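Local structure of enoyl CoA hydratase/isomerase (Crotonase) (Legionella pneumophila subsp. pneumophila, 3I47) at residues 98-102 with 208-212. The protein probably acts as an enoyl-CoA hydratase or isomerase of the crotonase family, enzymes that work on the double bond of acyl-CoA thioesters. Sequence-based numbering, arbitrary orientation.
Sequences SPKPT and VKNSK
With CG placed opposite the backbone N (chi1 179°) and every later torsion extended, Lys212 reaches as a straight chain from helix 205-218 and brings its ammonium between the carbonyls of Ser98 and Lys100. There NZ donates to Ser98 O at 2.8 Å, with a C=O...N angle of 148°, and to Lys100 O at 2.9 Å, the latter approached from above its carbonyl plane. Ser98 OG donates to the same Lys100 O (2.8 Å) from the opposite face, so two donors hold this oxygen from either side of its plane. A water joins NZ to Thr102 OG1, and a salt bridge to Asp122 probably offsets the positive charge of Lys212.

One turn earlier in the helix, Val208 turns CG1 beside its own carbonyl carbon and sets it 3.6 Å from CG of Pro101, the two side chains crossing nearly at right angles. Lys209 lays its CG against Pro99 O (3.6 Å) in van der Waals contact, while a water donates to both Pro99 O and Lys209 O. The example illustrates a lysine tying a helix to main-chain carbonyls: here it joins helix 205-218 to the connection between helix 78-97 and strand 102-106, which runs parallel to its neighbours 51-56 and 123-127 in the sheet of the crotonase fold.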
loop_
_atom_site.group_PDB
_atom_site.type_symbol
_atom_site.label_atom_id
_atom_site.label_comp_id
_atom_site.label_asym_id
_atom_site.label_seq_id
_atom_site.Cartn_x
_atom_site.Cartn_y
_atom_site.Cartn_z
ATOM N N SER A 98 3.697 -4.445 7.367
ATOM C CA SER A 98 4.212 -5.535 6.535
ATOM C C SER A 98 5.724 -5.417 6.379
ATOM O O SER A 98 6.198 -4.372 5.944
ATOM C CB SER A 98 3.606 -5.472 5.136
ATOM O OG SER A 98 4.216 -6.447 4.283
ATOM N N PRO A 99 6.475 -6.486 6.695
ATOM C CA PRO A 99 7.922 -6.440 6.412
ATOM C C PRO A 99 8.197 -6.560 4.916
ATOM O O PRO A 99 9.272 -6.159 4.453
ATOM C CB PRO A 99 8.488 -7.671 7.132
ATOM C CG PRO A 99 7.367 -8.269 7.895
ATOM C CD PRO A 99 6.065 -7.714 7.394
ATOM N N LYS A 100 7.248 -7.134 4.180
ATOM C CA LYS A 100 7.359 -7.284 2.721
ATOM C C LYS A 100 6.906 -6.009 1.992
ATOM O O LYS A 100 6.030 -5.276 2.489
ATOM C CB LYS A 100 6.501 -8.465 2.247
ATOM C CG LYS A 100 6.824 -9.759 2.976
ATOM C CD LYS A 100 5.914 -10.891 2.559
ATOM C CE LYS A 100 6.321 -12.130 3.328
ATOM N NZ LYS A 100 5.553 -13.345 2.956
ATOM N N PRO A 101 7.481 -5.740 0.803
ATOM C CA PRO A 101 7.032 -4.589 -0.002
ATOM C C PRO A 101 5.551 -4.674 -0.332
ATOM O O PRO A 101 5.044 -5.750 -0.672
ATOM C CB PRO A 101 7.833 -4.711 -1.295
ATOM C CG PRO A 101 9.036 -5.535 -0.923
ATOM C CD PRO A 101 8.625 -6.449 0.191
ATOM N N THR A 102 4.868 -3.539 -0.222
ATOM C CA THR A 102 3.441 -3.448 -0.556
ATOM C C THR A 102 3.211 -2.412 -1.651
ATOM O O THR A 102 3.812 -1.329 -1.639
ATOM C CB THR A 102 2.608 -3.072 0.669
ATOM O OG1 THR A 102 3.130 -1.877 1.251
ATOM C CG2 THR A 102 2.629 -4.192 1.705
ATOM N N VAL A 208 16.088 -6.720 0.397
ATOM C CA VAL A 208 14.898 -5.892 0.140
ATOM C C VAL A 208 14.196 -5.573 1.460
ATOM O O VAL A 208 13.914 -4.411 1.763
ATOM C CB VAL A 208 13.944 -6.583 -0.857
ATOM C CG1 VAL A 208 12.578 -5.896 -0.863
ATOM C CG2 VAL A 208 14.512 -6.549 -2.250
ATOM N N LYS A 209 13.948 -6.601 2.271
ATOM C CA LYS A 209 13.314 -6.383 3.569
ATOM C C LYS A 209 14.164 -5.535 4.511
ATOM O O LYS A 209 13.655 -4.652 5.189
ATOM C CB LYS A 209 12.941 -7.724 4.212
ATOM C CG LYS A 209 11.894 -8.465 3.394
ATOM C CD LYS A 209 11.377 -9.683 4.124
ATOM C CE LYS A 209 12.345 -10.838 3.993
ATOM N NZ LYS A 209 11.769 -12.086 4.563
ATOM N N ASN A 210 15.473 -5.792 4.528
ATOM C CA ASN A 210 16.379 -5.015 5.354
ATOM C C ASN A 210 16.424 -3.550 4.917
ATOM O O ASN A 210 16.542 -2.665 5.756
ATOM C CB ASN A 210 17.809 -5.558 5.255
ATOM C CG ASN A 210 17.993 -6.931 5.895
ATOM O OD1 ASN A 210 19.053 -7.540 5.730
ATOM N ND2 ASN A 210 16.977 -7.432 6.608
ATOM N N SER A 211 16.328 -3.306 3.606
ATOM C CA SER A 211 16.358 -1.939 3.070
ATOM C C SER A 211 15.106 -1.162 3.454
ATOM O O SER A 211 15.175 0.030 3.744
ATOM C CB SER A 211 16.517 -1.952 1.560
ATOM O OG SER A 211 17.810 -2.431 1.233
ATOM N N LYS A 212 13.973 -1.857 3.488
ATOM C CA LYS A 212 12.737 -1.249 3.978
ATOM C C LYS A 212 12.900 -0.857 5.438
ATOM O O LYS A 212 12.595 0.280 5.811
ATOM C CB LYS A 212 11.557 -2.216 3.822
ATOM C CG LYS A 212 10.239 -1.654 4.339
ATOM C CD LYS A 212 9.081 -2.496 3.850
ATOM C CE LYS A 212 7.766 -1.998 4.401
ATOM N NZ LYS A 212 6.638 -2.703 3.725
HETATM O O HOH W 1 11.074 -4.966 6.182
HETATM O O HOH W 2 3.956 -1.685 3.944
#